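Local coordinates for chitinase (Paenibacillus sp. FPU-7, PDB 5GZT), which probably catalyses the random endo-hydrolysis of beta-1,4 linkages between N-acetylglucosamine units in chitin and chitodextrins, acting as a multi-modular enzyme on the bacterial cell surface, at residues 983-987 against 1098-1102; 1091-1097 against 1123-1128. Residues are numbered along the deposited sequence.

Contact 1 (983-987 against 1098-1102); sequences QASVY and YKAEY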
ATOM      1  N   GLN B 983     -26.115  -7.095  18.051  1.00 23.90           N
ATOM      2  CA  GLN B 983     -26.487  -8.543  18.191  1.00 25.61           C
ATOM      3  C   GLN B 983     -27.384  -9.068  17.063  1.00 24.50           C
ATOM      4  O   GLN B 983     -27.423 -10.276  16.859  1.00 29.23           O
ATOM      5  CB  GLN B 983     -27.138  -8.845  19.542  1.00 23.63           C
ATOM      6  CG  GLN B 983     -28.536  -8.262  19.793  1.00 24.36           C
ATOM      7  CD  GLN B 983     -29.664  -9.297  19.938  1.00 26.49           C
ATOM      8  OE1 GLN B 983     -29.537 -10.513  19.532  1.00 27.98           O
ATOM      9  NE2 GLN B 983     -30.794  -8.820  20.447  1.00 27.16           N
ATOM     10  N   ALA B 984     -28.035  -8.167  16.327  1.00 23.41           N
ATOM     11  CA  ALA B 984     -29.046  -8.513  15.356  1.00 25.01           C
ATOM     12  C   ALA B 984     -29.083  -7.625  14.107  1.00 25.06           C
ATOM     13  O   ALA B 984     -30.106  -7.560  13.407  1.00 24.50           O
ATOM     14  CB  ALA B 984     -30.388  -8.458  16.034  1.00 25.65           C
ATOM     15  N   SER B 985     -27.976  -6.959  13.780  1.00 23.36           N
ATOM     16  CA  SER B 985     -28.051  -5.921  12.736  1.00 23.89           C
ATOM     17  C   SER B 985     -28.339  -6.490  11.356  1.00 22.38           C
ATOM     18  O   SER B 985     -27.710  -7.491  10.944  1.00 24.75           O
ATOM     19  CB  SER B 985     -26.754  -5.131  12.667  1.00 23.14           C
ATOM     20  OG  SER B 985     -25.644  -5.964  12.443  1.00 26.62           O
ATOM     21  N   VAL B 986     -29.220  -5.824  10.619  1.00 22.15           N
ATOM     22  CA  VAL B 986     -29.534  -6.233   9.273  1.00 22.91           C
ATOM     23  C   VAL B 986     -28.394  -6.048   8.262  1.00 24.49           C
ATOM     24  O   VAL B 986     -28.159  -7.009   7.475  1.00 22.39           O
ATOM     25  CB  VAL B 986     -30.881  -5.714   8.810  1.00 28.72           C
ATOM     26  CG1 VAL B 986     -31.095  -4.254   9.156  1.00 28.75           C
ATOM     27  CG2 VAL B 986     -31.106  -5.978   7.330  1.00 30.38           C
ATOM     28  N   TYR B 987     -27.615  -4.952   8.348  1.00 21.80           N
ATOM     29  CA  TYR B 987     -26.338  -4.830   7.633  1.00 21.88           C
ATOM     30  C   TYR B 987     -25.136  -4.716   8.561  1.00 23.68           C
ATOM     31  O   TYR B 987     -25.264  -4.481   9.786  1.00 22.48           O
ATOM     32  CB  TYR B 987     -26.394  -3.660   6.609  1.00 27.33           C
ATOM     33  CG  TYR B 987     -27.563  -3.735   5.600  1.00 25.47           C
ATOM     34  CD1 TYR B 987     -27.485  -4.442   4.401  1.00 31.96           C
ATOM     35  CD2 TYR B 987     -28.694  -3.048   5.827  1.00 30.19           C
ATOM     36  CE1 TYR B 987     -28.579  -4.471   3.472  1.00 31.56           C
ATOM     37  CE2 TYR B 987     -29.762  -3.094   4.957  1.00 29.78           C
ATOM     38  CZ  TYR B 987     -29.716  -3.809   3.791  1.00 30.14           C
ATOM     39  OH  TYR B 987     -30.898  -3.785   2.977  1.00 31.47           O
ATOM     40  N   TYR B1098     -36.663  -2.749   8.072  1.00 20.40           N
ATOM     41  CA  TYR B1098     -35.581  -2.957   7.131  1.00 20.92           C
ATOM     42  C   TYR B1098     -35.287  -4.499   6.856  1.00 21.19           C
ATOM     43  O   TYR B1098     -34.812  -4.823   5.796  1.00 20.14           O
ATOM     44  CB  TYR B1098     -34.333  -2.269   7.611  1.00 26.62           C
ATOM     45  CG  TYR B1098     -34.294  -0.761   7.288  1.00 29.12           C
ATOM     46  CD1 TYR B1098     -33.856  -0.328   6.086  1.00 34.23           C
ATOM     47  CD2 TYR B1098     -34.626   0.190   8.239  1.00 30.94           C
ATOM     48  CE1 TYR B1098     -33.818   1.036   5.784  1.00 39.00           C
ATOM     49  CE2 TYR B1098     -34.626   1.565   7.960  1.00 33.45           C
ATOM     50  CZ  TYR B1098     -34.183   1.976   6.738  1.00 34.54           C
ATOM     51  OH  TYR B1098     -34.107   3.278   6.420  1.00 36.58           O
ATOM     52  N   LYS B1099     -35.464  -5.370   7.868  1.00 19.31           N
ATOM     53  CA  LYS B1099     -35.333  -6.867   7.687  1.00 21.10           C
ATOM     54  C   LYS B1099     -36.349  -7.339   6.683  1.00 19.97           C
ATOM     55  O   LYS B1099     -36.022  -8.104   5.793  1.00 19.67           O
ATOM     56  CB  LYS B1099     -35.507  -7.579   9.007  1.00 21.37           C
ATOM     57  CG  LYS B1099     -34.230  -7.391   9.838  1.00 22.29           C
ATOM     58  CD  LYS B1099     -34.229  -8.140  11.156  1.00 23.70           C
ATOM     59  CE  LYS B1099     -32.832  -7.996  11.765  1.00 23.01           C
ATOM     60  NZ  LYS B1099     -32.670  -8.742  13.032  1.00 22.08           N
ATOM     61  N   ALA B1100     -37.544  -6.808   6.797  1.00 18.46           N
ATOM     62  CA  ALA B1100     -38.631  -7.129   5.937  1.00 20.61           C
ATOM     63  C   ALA B1100     -38.425  -6.629   4.485  1.00 22.20           C
ATOM     64  O   ALA B1100     -38.690  -7.330   3.479  1.00 17.63           O
ATOM     65  CB  ALA B1100     -39.907  -6.587   6.502  1.00 19.55           C
ATOM     66  N   GLU B1101     -37.861  -5.422   4.397  1.00 20.61           N
ATOM     67  CA  GLU B1101     -37.474  -4.855   3.149  1.00 18.92           C
ATOM     68  C   GLU B1101     -36.368  -5.649   2.496  1.00 17.26           C
ATOM     69  O   GLU B1101     -36.437  -5.861   1.314  1.00 17.29           O
ATOM     70  CB  GLU B1101     -37.008  -3.393   3.350  1.00 21.53           C
ATOM     71  CG  GLU B1101     -36.614  -2.717   2.041  1.00 27.09           C
ATOM     72  CD  GLU B1101     -36.376  -1.224   2.230  1.00 29.32           C
ATOM     73  OE1 GLU B1101     -37.046  -0.423   1.593  1.00 44.77           O
ATOM     74  OE2 GLU B1101     -35.550  -0.908   3.036  1.00 25.88           O
ATOM     75  N   TYR B1102     -35.372  -6.059   3.283  1.00 16.31           N
ATOM     76  CA  TYR B1102     -34.319  -6.943   2.849  1.00 17.12           C
ATOM     77  C   TYR B1102     -34.911  -8.224   2.272  1.00 17.36           C
ATOM     78  O   TYR B1102     -34.601  -8.604   1.172  1.00 16.93           O
ATOM     79  CB  TYR B1102     -33.339  -7.221   4.008  1.00 17.32           C
ATOM     80  CG  TYR B1102     -32.071  -7.946   3.576  1.00 18.02           C
ATOM     81  CD1 TYR B1102     -30.967  -7.228   3.061  1.00 17.42           C
ATOM     82  CD2 TYR B1102     -31.979  -9.331   3.602  1.00 15.33           C
ATOM     83  CE1 TYR B1102     -29.847  -7.922   2.628  1.00 17.04           C
ATOM     84  CE2 TYR B1102     -30.852 -10.004   3.213  1.00 14.71           C
ATOM     85  CZ  TYR B1102     -29.786  -9.307   2.715  1.00 15.85           C
ATOM     86  OH  TYR B1102     -28.687  -9.974   2.210  1.00 16.02           O
TER
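Residues 983-987 form an irregular loop segment that runs past one flank of the helix segment 1098-1102, a turn held by the hydrogen bond from Tyr-1102 N to Tyr-1098 O (2.9 Å). The backbones come closest at Val-986 and Lys-1099, whose CA atoms are 6.0 Å apart. Val-986 points its side chain at the helix and packs on three of its residues: CG1 lies 4.1 Å from Tyr-1098 CB, CB 3.9 Å from Lys-1099 CG, and CG2 4.2 Å from Tyr-1102 CB. From that apolar patch the extended Lys-1099 side chain reaches along the loop, and its NZ donates a 2.8 Å hydrogen bond to Ala-984 O. The same ammonium group forms a salt bridge with Asp-1091 and a hydrogen bond to Gly-1018 O, so its charge is well compensated in this buried place. Beyond Val-986, Tyr-987 meets Tyr-1102 obliquely, with ring centroids 5.6 Å apart and planes at 76°; Tyr-987 OH lies 3.4 Å from Tyr-1102 CD1, at the ring edge, while the Tyr-1102 hydroxyl bonds to Asp-999 and Arg-1006. Lys-1099 and Tyr-1102 also touch Ile-1017 of strand 1015-1020. The arrangement belongs to the (beta/alpha)8 TIM barrel of the second glycoside hydrolase family 18 module, where the connection after strand 964-967 packs against outer helix 1093-1106.

Contact 2 (1091-1097 against 1123-1128); sequences DDEESLK and KLLGAI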
ATOM      1  N   ASP B1091     -33.676  -5.371  18.294  1.00 24.65           N
ATOM      2  CA  ASP B1091     -34.463  -4.996  17.116  1.00 24.03           C
ATOM      3  C   ASP B1091     -35.595  -4.133  17.550  1.00 25.44           C
ATOM      4  O   ASP B1091     -36.220  -4.465  18.521  1.00 27.00           O
ATOM      5  CB  ASP B1091     -35.125  -6.217  16.358  1.00 26.01           C
ATOM      6  CG  ASP B1091     -34.229  -6.823  15.271  1.00 27.34           C
ATOM      7  OD1 ASP B1091     -33.530  -6.033  14.578  1.00 22.46           O
ATOM      8  OD2 ASP B1091     -34.131  -8.100  15.222  1.00 24.73           O
ATOM      9  N   ASP B1092     -35.964  -3.137  16.735  1.00 25.99           N
ATOM     10  CA  ASP B1092     -37.188  -2.333  16.977  1.00 28.12           C
ATOM     11  C   ASP B1092     -38.037  -2.225  15.758  1.00 26.75           C
ATOM     12  O   ASP B1092     -37.794  -2.969  14.773  1.00 25.90           O
ATOM     13  CB  ASP B1092     -36.853  -0.941  17.579  1.00 28.56           C
ATOM     14  CG  ASP B1092     -36.270   0.051  16.553  1.00 34.16           C
ATOM     15  OD1 ASP B1092     -36.027  -0.339  15.373  1.00 28.87           O
ATOM     16  OD2 ASP B1092     -36.021   1.213  16.982  1.00 32.20           O
ATOM     17  N   GLU B1093     -39.032  -1.338  15.766  1.00 24.90           N
ATOM     18  CA  GLU B1093     -39.886  -1.255  14.609  1.00 28.64           C
ATOM     19  C   GLU B1093     -39.175  -0.855  13.326  1.00 28.78           C
ATOM     20  O   GLU B1093     -39.577  -1.284  12.238  1.00 28.84           O
ATOM     21  CB  GLU B1093     -41.071  -0.318  14.807  1.00 32.27           C
ATOM     22  CG  GLU B1093     -42.069  -0.747  15.852  1.00 38.95           C
ATOM     23  CD  GLU B1093     -42.716   0.485  16.466  1.00 40.68           C
ATOM     24  OE1 GLU B1093     -42.061   1.077  17.310  1.00 39.18           O
ATOM     25  OE2 GLU B1093     -43.806   0.871  16.062  1.00 39.06           O
ATOM     26  N   GLU B1094     -38.136  -0.051  13.437  1.00 28.27           N
ATOM     27  CA  GLU B1094     -37.426   0.429  12.282  1.00 27.26           C
ATOM     28  C   GLU B1094     -36.526  -0.690  11.744  1.00 25.62           C
ATOM     29  O   GLU B1094     -36.434  -0.927  10.526  1.00 24.03           O
ATOM     30  CB  GLU B1094     -36.532   1.664  12.648  1.00 28.78           C
ATOM     31  CG  GLU B1094     -36.468   2.652  11.475  1.00 33.39           C
ATOM     32  CD  GLU B1094     -35.460   3.791  11.606  1.00 34.07           C
ATOM     33  OE1 GLU B1094     -34.975   4.053  12.727  1.00 37.06           O
ATOM     34  OE2 GLU B1094     -35.077   4.361  10.545  1.00 33.60           O
ATOM     35  N   SER B1095     -35.768  -1.323  12.614  1.00 23.16           N
ATOM     36  CA  SER B1095     -34.882  -2.369  12.130  1.00 25.11           C
ATOM     37  C   SER B1095     -35.684  -3.547  11.541  1.00 23.32           C
ATOM     38  O   SER B1095     -35.263  -4.126  10.556  1.00 21.89           O
ATOM     39  CB  SER B1095     -33.903  -2.838  13.161  1.00 24.28           C
ATOM     40  OG  SER B1095     -34.541  -3.521  14.219  1.00 26.83           O
ATOM     41  N   LEU B1096     -36.874  -3.828  12.066  1.00 20.69           N
ATOM     42  CA  LEU B1096     -37.654  -4.949  11.541  1.00 23.57           C
ATOM     43  C   LEU B1096     -38.249  -4.600  10.201  1.00 24.39           C
ATOM     44  O   LEU B1096     -38.342  -5.451   9.315  1.00 22.61           O
ATOM     45  CB  LEU B1096     -38.751  -5.395  12.518  1.00 20.77           C
ATOM     46  CG  LEU B1096     -38.141  -6.008  13.754  1.00 22.16           C
ATOM     47  CD1 LEU B1096     -39.210  -6.152  14.846  1.00 22.19           C
ATOM     48  CD2 LEU B1096     -37.562  -7.372  13.499  1.00 22.11           C
ATOM     49  N   LYS B1097     -38.592  -3.325  10.006  1.00 25.37           N
ATOM     50  CA  LYS B1097     -38.985  -2.858   8.685  1.00 22.51           C
ATOM     51  C   LYS B1097     -37.888  -3.115   7.717  1.00 20.90           C
ATOM     52  O   LYS B1097     -38.159  -3.629   6.590  1.00 21.57           O
ATOM     53  CB  LYS B1097     -39.340  -1.388   8.667  1.00 26.01           C
ATOM     54  CG  LYS B1097     -39.580  -0.817   7.290  1.00 26.74           C
ATOM     55  CD  LYS B1097     -40.260   0.533   7.383  1.00 34.43           C
ATOM     56  CE  LYS B1097     -39.407   1.639   6.840  1.00 43.97           C
ATOM     57  NZ  LYS B1097     -38.287   1.917   7.779  1.00 45.88           N
ATOM     58  N   LYS B1123     -46.602  -4.057  18.217  1.00 28.34           N
ATOM     59  CA  LYS B1123     -45.929  -3.124  17.342  1.00 33.59           C
ATOM     60  C   LYS B1123     -44.772  -3.747  16.546  1.00 26.16           C
ATOM     61  O   LYS B1123     -44.596  -3.353  15.408  1.00 22.41           O
ATOM     62  CB  LYS B1123     -45.369  -1.920  18.112  1.00 38.84           C
ATOM     63  CG  LYS B1123     -46.455  -1.012  18.713  1.00 46.74           C
ATOM     64  CD  LYS B1123     -45.850   0.220  19.396  1.00 50.88           C
ATOM     65  CE  LYS B1123     -46.970   1.123  19.906  1.00 59.90           C
ATOM     66  NZ  LYS B1123     -46.479   2.525  19.972  1.00 70.47           N
ATOM     67  N   LEU B1124     -43.979  -4.620  17.171  1.00 24.42           N
ATOM     68  CA  LEU B1124     -42.876  -5.309  16.453  1.00 26.62           C
ATOM     69  C   LEU B1124     -43.438  -6.100  15.264  1.00 23.30           C
ATOM     70  O   LEU B1124     -43.014  -5.905  14.066  1.00 25.80           O
ATOM     71  CB  LEU B1124     -41.978  -6.102  17.413  1.00 26.77           C
ATOM     72  CG  LEU B1124     -41.235  -5.233  18.443  1.00 28.51           C
ATOM     73  CD1 LEU B1124     -40.112  -5.979  19.165  1.00 28.05           C
ATOM     74  CD2 LEU B1124     -40.620  -3.952  17.843  1.00 29.30           C
ATOM     75  N   LEU B1125     -44.489  -6.852  15.522  1.00 24.11           N
ATOM     76  CA  LEU B1125     -45.161  -7.646  14.479  1.00 23.92           C
ATOM     77  C   LEU B1125     -45.787  -6.726  13.462  1.00 26.36           C
ATOM     78  O   LEU B1125     -45.643  -6.950  12.248  1.00 24.96           O
ATOM     79  CB  LEU B1125     -46.183  -8.584  15.077  1.00 22.01           C
ATOM     80  CG  LEU B1125     -47.157  -9.268  14.152  1.00 23.21           C
ATOM     81  CD1 LEU B1125     -46.439 -10.133  13.141  1.00 21.92           C
ATOM     82  CD2 LEU B1125     -48.130 -10.107  14.950  1.00 25.84           C
ATOM     83  N   GLY B1126     -46.407  -5.644  13.922  1.00 23.64           N
ATOM     84  CA  GLY B1126     -47.075  -4.727  12.992  1.00 22.27           C
ATOM     85  C   GLY B1126     -46.071  -4.082  12.018  1.00 20.67           C
ATOM     86  O   GLY B1126     -46.368  -3.880  10.884  1.00 24.74           O
ATOM     87  N   ALA B1127     -44.865  -3.837  12.472  1.00 20.22           N
ATOM     88  CA  ALA B1127     -43.825  -3.300  11.651  1.00 25.32           C
ATOM     89  C   ALA B1127     -43.411  -4.252  10.505  1.00 23.68           C
ATOM     90  O   ALA B1127     -43.254  -3.839   9.346  1.00 22.36           O
ATOM     91  CB  ALA B1127     -42.618  -2.948  12.497  1.00 23.63           C
ATOM     92  N   ILE B1128     -43.306  -5.525  10.835  1.00 23.45           N
ATOM     93  CA  ILE B1128     -42.987  -6.540   9.840  1.00 19.70           C
ATOM     94  C   ILE B1128     -44.105  -6.611   8.861  1.00 18.10           C
ATOM     95  O   ILE B1128     -43.908  -6.516   7.660  1.00 20.82           O
ATOM     96  CB  ILE B1128     -42.731  -7.923  10.496  1.00 19.79           C
ATOM     97  CG1 ILE B1128     -41.508  -7.823  11.434  1.00 21.02           C
ATOM     98  CG2 ILE B1128     -42.443  -8.971   9.380  1.00 18.13           C
ATOM     99  CD1 ILE B1128     -41.371  -9.013  12.341  1.00 24.50           C
TER
HETATM  100  O   HOH W   1     -45.473  -1.163  14.334  1.00 33.87           O
HETATM  101  O   HOH W   2     -43.233   2.865  19.090  1.00 49.45           O
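Two neighbouring outer helices of a family 18 TIM barrel pack here nearly side by side: the axes of 1093-1097 and 1123-1128 approach to 8.3 Å and cross at -31°, with N-to-C directions roughly alike. Strand 1110-1114 lies between them in sequence, as successive beta/alpha units of the barrel follow one another. Glu-1093 and Leu-1096, one helical turn apart, bury the largest areas, followed by Leu-1124. Leu-1096 points into the groove, its CD1 3.8 Å from Leu-1124 CB and its CB 3.8 Å from Ile-1128 CG1; Ile-1128 continues inward to Val-1111 and Phe-1113 of the strand. Leu-1124 reaches across to the start of the other helix, where its CD2 lies 3.7 Å from Glu-1093 N. The small Ala-1127 allows close backbones, with its CA 5.3 Å from Glu-1093 CA and its CB 3.5 Å from Glu-1093 O. That helix start is fixed by a capping box: Asp-1092 OD1 accepts from Ser-1095 N at 2.9 Å, and Ser-1095 OG accepts from Asp-1092 N at 2.9 Å, while Asp-1092 OD2 forms a salt bridge with Arg-1066. At the more open margin, the aliphatic part of Glu-1093 lies over the other helix, CG 3.7 Å from Lys-1123 O, and one water bridges the pair, donating to Glu-1093 OE2 at 3.1 Å and to Lys-1123 O at 2.6 Å.

Contacts 1 and 2 lie in the C-terminal family 18 barrel, their centres about 10 Å apart, and share helix 1093-1106: its first turn, with the residues just before it, packs on helix 1123-1133; the next turn faces the 983-987 loop on another side and still touches helix 1123-1133 through Ala-1100, whose CB lies 4.2 Å from Ile-1128 O. Along the chain the order is 983-987, 1091-1097, 1098-1102, 1123-1128, so the segments alternate. The Lys-1099 NZ to Asp-1091 OD2 salt bridge (2.7 Å) joins the two contacts directly. The connection following strand 964-967 and the C-terminal helix, distant in sequence, thus meet on one helix of the barrel's outer layer.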